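PDB 3LQN: CBS domain protein from Bacillus anthracis, which is of unknown function but carries two CBS domains, a module that in related proteins commonly binds adenine nucleotides and tunes the activity of a partner. Local coordinates for residues F81-L84 with E85-V89; I64-A67 with M68-G72; D104-A107 with K108-M112. All coordinates share one frame; numbering follows the deposited sequence.

Contact 1 (F81-L84 with E85-V89); sequences FERL and EEMKV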
loop_
_atom_site.group_PDB
_atom_site.type_symbol
_atom_site.label_atom_id
_atom_site.label_comp_id
_atom_site.label_asym_id
_atom_site.label_seq_id
_atom_site.Cartn_x
_atom_site.Cartn_y
_atom_site.Cartn_z
ATOM N N PHE A 81 -19.904 7.357 -5.180
ATOM C CA PHE A 81 -19.012 8.297 -5.864
ATOM C C PHE A 81 -19.641 9.671 -6.177
ATOM O O PHE A 81 -18.923 10.651 -6.334
ATOM C CB PHE A 81 -18.396 7.684 -7.137
ATOM C CG PHE A 81 -17.399 6.578 -6.861
ATOM C CD1 PHE A 81 -16.209 6.847 -6.213
ATOM C CD2 PHE A 81 -17.673 5.271 -7.220
ATOM C CE1 PHE A 81 -15.303 5.826 -5.946
ATOM C CE2 PHE A 81 -16.795 4.262 -6.971
ATOM C CZ PHE A 81 -15.596 4.530 -6.337
ATOM N N GLU A 82 -20.962 9.722 -6.291
ATOM C CA GLU A 82 -21.612 10.992 -6.559
ATOM C C GLU A 82 -21.351 11.972 -5.437
ATOM O O GLU A 82 -21.394 13.196 -5.638
ATOM C CB GLU A 82 -23.120 10.805 -6.748
ATOM C CG GLU A 82 -23.845 10.368 -5.491
ATOM C CD GLU A 82 -23.802 8.853 -5.260
ATOM O OE1 GLU A 82 -23.169 8.125 -6.072
ATOM O OE2 GLU A 82 -24.409 8.398 -4.257
ATOM N N ARG A 83 -21.093 11.453 -4.244
ATOM C CA ARG A 83 -20.717 12.335 -3.130
ATOM C C ARG A 83 -19.402 13.077 -3.263
ATOM O O ARG A 83 -19.183 14.069 -2.548
ATOM C CB ARG A 83 -20.707 11.579 -1.803
ATOM C CG ARG A 83 -22.017 10.841 -1.488
ATOM C CD ARG A 83 -22.509 11.077 -0.098
ATOM N NE ARG A 83 -21.646 10.538 0.937
ATOM C CZ ARG A 83 -21.041 11.282 1.857
ATOM N NH1 ARG A 83 -20.264 10.710 2.767
ATOM N NH2 ARG A 83 -21.218 12.601 1.868
ATOM N N LEU A 84 -18.492 12.607 -4.116
ATOM C CA LEU A 84 -17.179 13.233 -4.136
ATOM C C LEU A 84 -17.216 14.681 -4.542
ATOM O O LEU A 84 -16.426 15.463 -4.048
ATOM C CB LEU A 84 -16.174 12.505 -5.048
ATOM C CG LEU A 84 -15.909 11.047 -4.615
ATOM C CD1 LEU A 84 -15.184 10.376 -5.822
ATOM C CD2 LEU A 84 -15.087 11.058 -3.318
ATOM N N GLU A 85 -18.160 15.019 -5.422
ATOM C CA GLU A 85 -18.281 16.358 -5.978
ATOM C C GLU A 85 -18.524 17.398 -4.867
ATOM O O GLU A 85 -18.206 18.573 -5.018
ATOM C CB GLU A 85 -19.453 16.389 -6.978
ATOM C CG GLU A 85 -19.649 17.747 -7.645
ATOM C CD GLU A 85 -20.838 17.797 -8.614
ATOM O OE1 GLU A 85 -22.000 17.501 -8.211
ATOM O OE2 GLU A 85 -20.597 18.164 -9.784
ATOM N N GLU A 86 -19.095 16.946 -3.758
ATOM C CA GLU A 86 -19.496 17.826 -2.656
ATOM C C GLU A 86 -18.471 17.903 -1.525
ATOM O O GLU A 86 -18.662 18.667 -0.603
ATOM C CB GLU A 86 -20.825 17.353 -2.023
ATOM C CG GLU A 86 -21.764 16.496 -2.904
ATOM C CD GLU A 86 -22.867 15.796 -2.071
ATOM O OE1 GLU A 86 -23.652 15.005 -2.631
ATOM O OE2 GLU A 86 -22.940 16.039 -0.845
ATOM N N MET A 87 -17.416 17.079 -1.577
ATOM C CA MET A 87 -16.490 16.952 -0.474
ATOM C C MET A 87 -15.131 17.515 -0.737
ATOM O O MET A 87 -14.691 17.634 -1.893
ATOM C CB MET A 87 -16.319 15.457 -0.162
ATOM C CG MET A 87 -17.699 14.858 0.177
ATOM S SD MET A 87 -17.633 13.064 0.397
ATOM C CE MET A 87 -16.804 12.900 1.909
ATOM N N LYS A 88 -14.465 17.834 0.353
ATOM C CA LYS A 88 -13.118 18.395 0.285
ATOM C C LYS A 88 -12.115 17.512 1.000
ATOM O O LYS A 88 -12.452 16.678 1.854
ATOM C CB LYS A 88 -13.083 19.813 0.909
ATOM C CG LYS A 88 -13.823 20.853 0.040
ATOM C CD LYS A 88 -13.697 22.209 0.608
ATOM C CE LYS A 88 -13.719 23.246 -0.545
ATOM N NZ LYS A 88 -14.814 22.976 -1.506
ATOM N N VAL A 89 -10.832 17.722 0.674
ATOM C CA VAL A 89 -9.731 16.964 1.279
ATOM C C VAL A 89 -9.764 17.003 2.812
ATOM O O VAL A 89 -9.556 15.957 3.469
ATOM C CB VAL A 89 -8.398 17.607 0.769
ATOM C CG1 VAL A 89 -7.231 17.275 1.680
ATOM C CG2 VAL A 89 -8.117 17.107 -0.632
HETATM O O HOH W 1 -18.743 12.981 -7.594
#
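Arg83 and Glu86 close a 3-10 turn, Glu86 N donating to Arg83 O over 3.1 Å, and in the next turn Met87 N reaches Leu84 O at the same 3.1 Å. Glu85 N is served by a water that accepts from it weakly at 3.0 Å and donates to Phe81 O at 2.7 Å; that oxygen also takes Leu84 N. Met87 folds back over the turn, its CG lying 3.2 Å from Arg83 O. With CG beside the backbone N (chi1 -58°) and chi2 extended (174°), SD comes over one face of the Arg83 guanidinium, offset toward the rim, 3.9 Å from NH2; the bend at chi3 sets only the terminal methyl. The carboxylate of Glu82 leads away to a salt bridge with Arg78. Leu84 turns its back on the polar side and packs against Ile69 and Ile73 of its own chain and Phe81 of the second subunit, while the two Phe81 rings stack across the dimer. The chemistry is thus split: backbone bonds hold the turn, with one water linking Phe81 O and, weakly, Glu85 N, whereas sulfur covers an arginine that has a weak, long ion pair with Glu80 and probably a diffuse attraction from Glu86 OE2, 4.7 Å from Arg83 NH2.

Contact 2 (I64-A67 with M68-G72); sequences ISTA and MILDG. With FMT (formic acid), chain H.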
loop_
_atom_site.group_PDB
_atom_site.type_symbol
_atom_site.label_atom_id
_atom_site.label_comp_id
_atom_site.label_asym_id
_atom_site.label_seq_id
_atom_site.Cartn_x
_atom_site.Cartn_y
_atom_site.Cartn_z
ATOM N N ILE A 64 -3.442 12.214 2.626
ATOM C CA ILE A 64 -4.737 11.701 2.145
ATOM C C ILE A 64 -4.468 10.540 1.270
ATOM O O ILE A 64 -3.541 10.632 0.457
ATOM C CB ILE A 64 -5.592 12.797 1.489
ATOM C CG1 ILE A 64 -6.948 12.203 1.034
ATOM C CG2 ILE A 64 -4.859 13.470 0.296
ATOM C CD1 ILE A 64 -7.973 13.301 0.567
ATOM N N SER A 65 -5.223 9.433 1.438
ATOM C CA SER A 65 -5.012 8.214 0.651
ATOM C C SER A 65 -6.260 7.841 -0.138
ATOM O O SER A 65 -7.313 8.314 0.186
ATOM C CB SER A 65 -4.659 7.037 1.596
ATOM O OG SER A 65 -5.780 6.691 2.404
ATOM N N THR A 66 -6.126 6.981 -1.129
ATOM C CA THR A 66 -7.276 6.510 -1.855
ATOM C C THR A 66 -8.205 5.737 -0.925
ATOM O O THR A 66 -9.431 5.796 -1.069
ATOM C CB THR A 66 -6.838 5.629 -3.042
ATOM O OG1 THR A 66 -5.940 6.393 -3.860
ATOM C CG2 THR A 66 -8.041 5.187 -3.865
ATOM N N ALA A 67 -7.612 4.977 0.005
ATOM C CA ALA A 67 -8.404 4.348 1.043
ATOM C C ALA A 67 -9.271 5.385 1.834
ATOM O O ALA A 67 -10.457 5.103 2.107
ATOM C CB ALA A 67 -7.525 3.486 1.973
ATOM N N MET A 68 -8.716 6.524 2.237
ATOM C CA MET A 68 -9.434 7.498 3.065
ATOM C C MET A 68 -10.602 8.081 2.249
ATOM O O MET A 68 -11.715 8.235 2.737
ATOM C CB MET A 68 -8.557 8.667 3.524
ATOM C CG MET A 68 -7.532 8.275 4.548
ATOM S SD MET A 68 -6.439 9.664 4.821
ATOM C CE MET A 68 -4.926 8.783 5.134
ATOM N N ILE A 69 -10.310 8.315 0.987
ATOM C CA ILE A 69 -11.351 8.826 0.095
ATOM C C ILE A 69 -12.510 7.869 -0.098
ATOM O O ILE A 69 -13.689 8.265 0.068
ATOM C CB ILE A 69 -10.755 9.248 -1.248
ATOM C CG1 ILE A 69 -9.798 10.446 -0.999
ATOM C CG2 ILE A 69 -11.917 9.694 -2.202
ATOM C CD1 ILE A 69 -9.092 10.955 -2.350
ATOM N N LEU A 70 -12.192 6.626 -0.459
ATOM C CA LEU A 70 -13.250 5.622 -0.685
ATOM C C LEU A 70 -14.011 5.304 0.644
ATOM O O LEU A 70 -15.221 5.186 0.646
ATOM C CB LEU A 70 -12.657 4.351 -1.284
ATOM C CG LEU A 70 -11.985 4.620 -2.645
ATOM C CD1 LEU A 70 -11.310 3.303 -3.128
ATOM C CD2 LEU A 70 -13.032 5.153 -3.657
ATOM N N ASP A 71 -13.294 5.275 1.762
ATOM C CA ASP A 71 -13.956 5.038 3.076
ATOM C C ASP A 71 -14.956 6.169 3.351
ATOM O O ASP A 71 -16.007 5.984 3.976
ATOM C CB ASP A 71 -12.914 5.045 4.205
ATOM C CG ASP A 71 -12.121 3.753 4.272
ATOM O OD1 ASP A 71 -12.472 2.829 3.533
ATOM O OD2 ASP A 71 -11.153 3.665 5.037
ATOM N N GLY A 72 -14.613 7.340 2.876
ATOM C CA GLY A 72 -15.399 8.532 3.085
ATOM C C GLY A 72 -16.685 8.498 2.309
ATOM O O GLY A 72 -17.582 9.243 2.632
HETATM C C FMT H . -3.404 4.401 -6.395
HETATM O O1 FMT H . -2.571 4.911 -7.138
HETATM O O2 FMT H . -4.592 4.697 -6.432
#
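Ser65 OG accepts from Met68 N at 2.9 Å, the capping bond that opens helix 66-72. The hydroxyl can meet that N-H because OG lies between the backbone N and the carbonyl carbon of its own residue (chi1 68°). Met68 answers by curling its side chain back over the cap: CG passes 3.2 Å from Ser65 OG, and SD comes to 3.6 Å from Ser65 N, which donates to it weakly. Behind the cap the regular helical bonds begin, Ile69 N to Ser65 O at 3.1 Å and Leu70 N to Thr66 O at 2.9 Å. Ile64 CD1 rests 3.7 Å from Ile69 CG1, the two branched chains crossing at an angle, whereas the Thr66 and Leu70 side chains lie side by side, Thr66 CG2 to Leu70 CD1 3.8 Å. Further out, Ile64 is held in its strand by backbone bonding to Ile51, and Leu36 and Leu43 of helix 36-46 cover Ile64 and Ile69 respectively. Thr66 packs on Leu70 of the second subunit, and Leu70 on Thr66 of that subunit. Ser65 and Met68 form a capping box, here placed where strand 60-65 turns directly into a helix of the first CBS domain.

Contact 3 (D104-A107 with K108-M112); sequences DSFA and KALEM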
loop_
_atom_site.group_PDB
_atom_site.type_symbol
_atom_site.label_atom_id
_atom_site.label_comp_id
_atom_site.label_asym_id
_atom_site.label_seq_id
_atom_site.Cartn_x
_atom_site.Cartn_y
_atom_site.Cartn_z
ATOM N N ASP A 104 16.835 12.389 11.019
ATOM C CA ASP A 104 16.516 11.206 11.838
ATOM C C ASP A 104 17.228 9.931 11.346
ATOM O O ASP A 104 17.502 9.778 10.151
ATOM C CB ASP A 104 14.990 10.960 11.903
ATOM C CG ASP A 104 14.318 11.748 13.025
ATOM O OD1 ASP A 104 14.983 12.033 14.052
ATOM O OD2 ASP A 104 13.119 12.057 12.892
ATOM N N SER A 105 17.481 9.008 12.275
ATOM C CA SER A 105 18.255 7.810 11.999
ATOM C C SER A 105 17.533 6.721 11.206
ATOM O O SER A 105 16.279 6.617 11.175
ATOM C CB SER A 105 18.766 7.214 13.317
ATOM O OG SER A 105 17.702 6.566 14.005
ATOM N N PHE A 106 18.338 5.859 10.585
ATOM C CA PHE A 106 17.778 4.695 9.915
ATOM C C PHE A 106 16.981 3.825 10.910
ATOM O O PHE A 106 15.894 3.354 10.615
ATOM C CB PHE A 106 18.882 3.872 9.259
ATOM C CG PHE A 106 18.371 2.588 8.679
ATOM C CD1 PHE A 106 17.821 2.567 7.413
ATOM C CD2 PHE A 106 18.371 1.422 9.436
ATOM C CE1 PHE A 106 17.316 1.402 6.893
ATOM C CE2 PHE A 106 17.881 0.247 8.921
ATOM C CZ PHE A 106 17.348 0.234 7.646
ATOM N N ALA A 107 17.530 3.640 12.100
ATOM C CA ALA A 107 16.861 2.896 13.146
ATOM C C ALA A 107 15.453 3.428 13.422
ATOM O O ALA A 107 14.506 2.653 13.589
ATOM C CB ALA A 107 17.693 2.948 14.418
ATOM N N LYS A 108 15.334 4.746 13.503
ATOM C CA LYS A 108 14.057 5.375 13.823
ATOM C C LYS A 108 13.046 5.167 12.696
ATOM O O LYS A 108 11.851 4.898 12.939
ATOM C CB LYS A 108 14.275 6.855 14.094
ATOM C CG LYS A 108 13.033 7.610 14.554
ATOM C CD LYS A 108 13.436 8.967 15.107
ATOM C CE LYS A 108 12.289 9.655 15.834
ATOM N NZ LYS A 108 12.803 10.726 16.752
ATOM N N ALA A 109 13.531 5.247 11.463
ATOM C CA ALA A 109 12.666 5.031 10.293
ATOM C C ALA A 109 12.229 3.584 10.191
ATOM O O ALA A 109 11.055 3.304 9.997
ATOM C CB ALA A 109 13.370 5.447 9.007
ATOM N N LEU A 110 13.192 2.655 10.284
ATOM C CA LEU A 110 12.850 1.230 10.237
ATOM C C LEU A 110 11.737 0.894 11.216
ATOM O O LEU A 110 10.756 0.251 10.862
ATOM C CB LEU A 110 14.065 0.373 10.571
ATOM C CG LEU A 110 13.755 -1.110 10.873
ATOM C CD1 LEU A 110 13.170 -1.800 9.668
ATOM C CD2 LEU A 110 15.039 -1.752 11.280
ATOM N N GLU A 111 11.901 1.329 12.456
ATOM C CA GLU A 111 10.856 1.128 13.452
ATOM C C GLU A 111 9.509 1.765 13.052
ATOM O O GLU A 111 8.441 1.115 13.135
ATOM C CB GLU A 111 11.305 1.659 14.805
ATOM C CG GLU A 111 10.257 1.511 15.868
ATOM C CD GLU A 111 10.730 2.025 17.200
ATOM O OE1 GLU A 111 10.512 1.318 18.210
ATOM O OE2 GLU A 111 11.324 3.129 17.232
ATOM N N MET A 112 9.538 3.027 12.645
ATOM C CA MET A 112 8.293 3.669 12.186
ATOM C C MET A 112 7.617 2.925 11.034
ATOM O O MET A 112 6.381 2.883 10.976
ATOM C CB MET A 112 8.543 5.144 11.782
ATOM C CG MET A 112 7.287 5.971 11.854
ATOM S SD MET A 112 7.648 7.735 11.789
ATOM C CE MET A 112 8.108 8.137 13.481
#
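Lys108 is stretched out from its first torsion onward, CG opposite the backbone N (chi1 -175°) and every later bond near trans, which carries its aliphatic chain back across the carboxylate of Asp104. Ser105 adopts the other key rotamer: with chi1 at 75° its OG is tucked between its own N and carbonyl carbon, facing the start of the helix. There it accepts from Lys108 N at 3.0 Å and caps helix 106-115, with Lys108 CB close beside the same oxygen. The Asp104-Lys108 pair meets mainly through carbon, CD of the lysine lying 3.6 Å from CG of the aspartate. The ammonium end forms a long salt bridge with Asp104, NZ to OD1 3.7 Å, so the attraction is probably modest. Asp104 OD2 also accepts from Lys101 N, which probably steadies the carboxylate, and its negative charge just ahead of the first turn should also suit the helix dipole. Past the cap, Ala109 N bonds Ser105 O, and Leu110 N bonds Phe106 O at 2.8 Å. On the buried flank Phe106 CE2 comes 4.2 Å from Leu110 CB, the methylene lying obliquely to the ring. Phe106 also stacks on Phe12, and together with Leu110 it packs on Leu141 of helix 134-144. Ala109 and Met112 lean instead on Leu100 of strand 99-101. The helix forms the crossover of the beta-alpha-beta unit 99-101, 106-115, 118-122, while Leu110 and Glu111 reach Asn142 of the second subunit.

Overall arrangement
Contacts 1 and 2 are neighbours, centres 11 Å apart, and touch directly: Leu84 CD2 lies 3.6 Å from Ile69 CG2, bringing the 3-10 segment against helix 66-72. Contact 3 stands on the opposite side of the chain's centre, about 26 Å from contact 2 between centres, in the other CBS domain. Contacts 2 and 3 repeat one theme, a serine-capped helix start, but contact 2 follows a strand and adds a sulfur over its cap, while contact 3 follows a loop and adds a long ion pair. Contact 1 lacks such a cap and relies on 3-10 turns plus water. All three are partly buried, mixing core and surface residues, and all touch the second subunit.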